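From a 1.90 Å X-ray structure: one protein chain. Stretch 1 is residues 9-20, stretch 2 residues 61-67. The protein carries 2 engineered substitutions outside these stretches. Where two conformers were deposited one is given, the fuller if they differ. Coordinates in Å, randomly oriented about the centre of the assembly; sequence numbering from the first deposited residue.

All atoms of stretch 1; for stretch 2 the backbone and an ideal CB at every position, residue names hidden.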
# COMPACT_ATOMS: atom_id res chain seq x y z
N LYS A 9 28.16 5.09 23.78
CA LYS A 9 27.53 5.33 22.45
C LYS A 9 26.08 5.85 22.35
O LYS A 9 25.29 5.74 23.28
CB LYS A 9 27.67 4.05 21.61
CG LYS A 9 26.99 2.85 22.23
CD LYS A 9 27.39 1.52 21.60
CE LYS A 9 28.79 1.09 22.01
NZ LYS A 9 29.12 -0.25 21.46
N THR A 10 25.75 6.39 21.19
CA THR A 10 24.44 7.00 20.94
C THR A 10 23.89 6.63 19.54
O THR A 10 24.67 6.32 18.63
CB THR A 10 24.50 8.53 21.17
OG1 THR A 10 23.19 9.12 20.98
CG2 THR A 10 25.52 9.18 20.23
N LEU A 11 22.56 6.67 19.40
CA LEU A 11 21.86 6.30 18.17
C LEU A 11 20.76 7.32 17.88
O LEU A 11 19.94 7.62 18.74
CB LEU A 11 21.21 4.93 18.35
CG LEU A 11 20.50 4.35 17.12
CD1 LEU A 11 21.52 3.79 16.14
CD2 LEU A 11 19.50 3.27 17.52
N THR A 12 20.73 7.86 16.66
CA THR A 12 19.69 8.83 16.29
C THR A 12 18.59 8.16 15.47
O THR A 12 18.84 7.62 14.37
CB THR A 12 20.28 10.05 15.58
OG1 THR A 12 21.22 10.69 16.45
CG2 THR A 12 19.20 11.04 15.23
N VAL A 13 17.36 8.25 15.99
CA VAL A 13 16.20 7.60 15.39
C VAL A 13 15.29 8.71 14.91
O VAL A 13 14.87 9.53 15.71
CB VAL A 13 15.46 6.73 16.43
CG1 VAL A 13 14.17 6.13 15.86
CG2 VAL A 13 16.39 5.65 16.95
N SER A 14 15.04 8.76 13.60
CA SER A 14 14.17 9.77 13.02
C SER A 14 12.85 9.16 12.56
O SER A 14 12.83 8.21 11.76
CB SER A 14 14.84 10.47 11.84
OG SER A 14 14.05 11.57 11.38
N VAL A 15 11.75 9.74 13.02
CA VAL A 15 10.44 9.25 12.64
C VAL A 15 9.46 10.38 12.44
O VAL A 15 9.65 11.48 12.92
CB VAL A 15 9.84 8.25 13.67
CG1 VAL A 15 10.61 6.94 13.68
CG2 VAL A 15 9.76 8.84 15.09
N ASP A 16 8.41 10.06 11.70
CA ASP A 16 7.31 10.96 11.48
C ASP A 16 6.63 11.24 12.82
O ASP A 16 6.71 10.44 13.75
CB ASP A 16 6.32 10.29 10.53
CG ASP A 16 5.25 11.21 10.10
OD1 ASP A 16 4.32 11.48 10.92
OD2 ASP A 16 5.31 11.63 8.93
N ALA A 17 5.94 12.37 12.90
CA ALA A 17 5.24 12.79 14.11
C ALA A 17 4.37 11.70 14.72
O ALA A 17 4.33 11.55 15.95
CB ALA A 17 4.40 14.02 13.83
N GLY A 18 3.69 10.92 13.88
CA GLY A 18 2.80 9.87 14.35
C GLY A 18 3.46 8.71 15.08
O GLY A 18 2.77 7.91 15.68
N TYR A 19 4.78 8.61 15.02
CA TYR A 19 5.49 7.54 15.70
C TYR A 19 6.39 8.03 16.83
O TYR A 19 7.00 7.22 17.51
CB TYR A 19 6.34 6.76 14.71
CG TYR A 19 5.57 6.22 13.53
CD1 TYR A 19 4.56 5.30 13.72
CD2 TYR A 19 5.88 6.61 12.22
CE1 TYR A 19 3.84 4.79 12.64
CE2 TYR A 19 5.16 6.11 11.15
CZ TYR A 19 4.15 5.20 11.36
OH TYR A 19 3.45 4.71 10.29
N LYS A 20 6.45 9.35 17.04
CA LYS A 20 7.34 9.92 18.06
C LYS A 20 7.03 9.38 19.45
O LYS A 20 7.95 8.92 20.16
CB LYS A 20 7.26 11.45 18.05
CG LYS A 20 8.43 12.11 18.77
CD LYS A 20 8.21 13.60 18.91
CE LYS A 20 9.36 14.26 19.64
NZ LYS A 20 8.98 15.66 19.99
N UNK A 61 22.91 12.95 8.84
CA UNK A 61 21.70 12.14 8.69
C UNK A 61 21.48 11.28 9.93
O UNK A 61 22.45 10.87 10.58
CB UNK A 61 21.79 11.26 7.44
N UNK A 62 20.21 10.95 10.23
CA UNK A 62 19.93 10.04 11.34
C UNK A 62 20.50 8.65 11.05
O UNK A 62 20.78 8.32 9.89
CB UNK A 62 18.42 9.95 11.60
N UNK A 63 20.68 7.84 12.09
CA UNK A 63 21.18 6.48 11.92
C UNK A 63 20.12 5.53 11.41
O UNK A 63 20.41 4.66 10.58
CB UNK A 63 21.74 5.96 13.24
N UNK A 64 18.90 5.66 11.93
CA UNK A 64 17.79 4.80 11.51
C UNK A 64 16.54 5.64 11.28
O UNK A 64 16.35 6.70 11.89
CB UNK A 64 17.52 3.71 12.55
N UNK A 65 15.70 5.17 10.37
CA UNK A 65 14.47 5.85 10.01
C UNK A 65 13.53 4.82 9.38
O UNK A 65 13.86 3.65 9.31
CB UNK A 65 14.74 7.02 9.06
N UNK A 66 12.37 5.26 8.92
CA UNK A 66 11.44 4.36 8.27
C UNK A 66 11.30 4.74 6.81
O UNK A 66 11.67 5.85 6.39
CB UNK A 66 10.08 4.38 8.97
N UNK A 67 10.77 3.81 6.02
CA UNK A 67 10.50 4.05 4.62
C UNK A 67 9.36 3.16 4.15
O UNK A 67 9.22 2.02 4.62
CB UNK A 67 11.76 3.81 3.78

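Position 61 lies beyond the reach of stretch 1. Its CA-to-CB bond points away, and no atom of stretch 1 comes within 5.5 Å of the ideal CB. The residue is Ala61.

Position 62 has phi -65° and psi 161°, an extended backbone that proline tolerates well. CA-to-CB points sideways. The ideal CB is 3.6 Å from Ser14 CB and 3.6 Å from Thr12 O, so a compact side chain fits best. Proline, alanine, serine or valine could all be considered. The residue is Pro62. Its CB packs 3.6 Å from Ser14 CB and 4.1 Å from Thr12 CG2.

Position 63 points toward stretch 1. The ideal CB is 3.6 Å from Leu11 CD1. Thr12 N is not bonded to any backbone oxygen of stretch 2, so a short acceptor would suit: aspartate, asparagine, perhaps serine or threonine. The residue is Asp63, chi1 in m. Its OD2 accepts from Thr12 N at 2.8 Å, nearly linear at 174°. The side chain thus takes the place of a backbone acceptor just before the strand begins. The N of Asp63 also gives a weak bond to Thr12 O, 2.9 Å at 130°.

Position 64 forms the single beta bridge, with Val13, in a parallel pairing. Its N donates to Thr12 O (3.1 Å), and its O accepts from Ser14 N (3.0 Å). CA-to-CB points sideways, with Val13 CG2 and Leu11 CD2 nearby. Valine, isoleucine, leucine or threonine would fit. The residue is Val64. Its CG2 meets Val13 CG2 at 3.5 Å and lies 4.5 Å from Leu11 CD2.

Position 65 points sideways, its ideal CB 3.5 Å from Ser14 O. Many side chains would do if they turn outward. The residue is Met65, whose end leads away. Its CA makes a CA-H...O contact with Ser14 O at 3.4 Å.

Position 66 points toward stretch 1. Its N is 4.1 Å from Ser14 O, too far for a direct bond; a water bridges them, donating to Ser14 O (2.7 Å) and accepting from N (2.9 Å). Val15 and the Tyr19 ring offer an apolar surface some way from CB. A long apolar side chain suits: methionine, leucine or isoleucine. The residue is Met66. Its SD lies 3.7 Å from Tyr19 CD2 and 4.1 Å from Val15 CG1, and CE sits over a face of the Tyr19 ring.

Position 67 is out of reach. The residue is Ser67.

Stretch 2, residues 61-67: APDVMMS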
# COMPACT_ATOMS: atom_id res chain seq x y z
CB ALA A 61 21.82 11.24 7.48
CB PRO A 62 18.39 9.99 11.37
CG PRO A 62 18.00 10.25 9.97
CD PRO A 62 18.97 11.29 9.50
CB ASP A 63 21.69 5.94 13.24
CG ASP A 63 22.87 6.71 13.75
OD1 ASP A 63 23.89 6.74 13.05
OD2 ASP A 63 22.77 7.26 14.87
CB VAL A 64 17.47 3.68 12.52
CG1 VAL A 64 18.63 2.70 12.63
CG2 VAL A 64 17.13 4.27 13.87
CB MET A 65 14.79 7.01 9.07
CG MET A 65 15.31 6.59 7.71
SD MET A 65 16.71 7.57 7.11
CE MET A 65 17.98 6.74 8.06
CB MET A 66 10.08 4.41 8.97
CG MET A 66 10.13 3.99 10.44
SD MET A 66 8.56 4.26 11.30
CE MET A 66 7.47 3.28 10.31
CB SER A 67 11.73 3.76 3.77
OG SER A 67 11.44 3.87 2.38
O HOH W 1 11.38 7.93 9.47
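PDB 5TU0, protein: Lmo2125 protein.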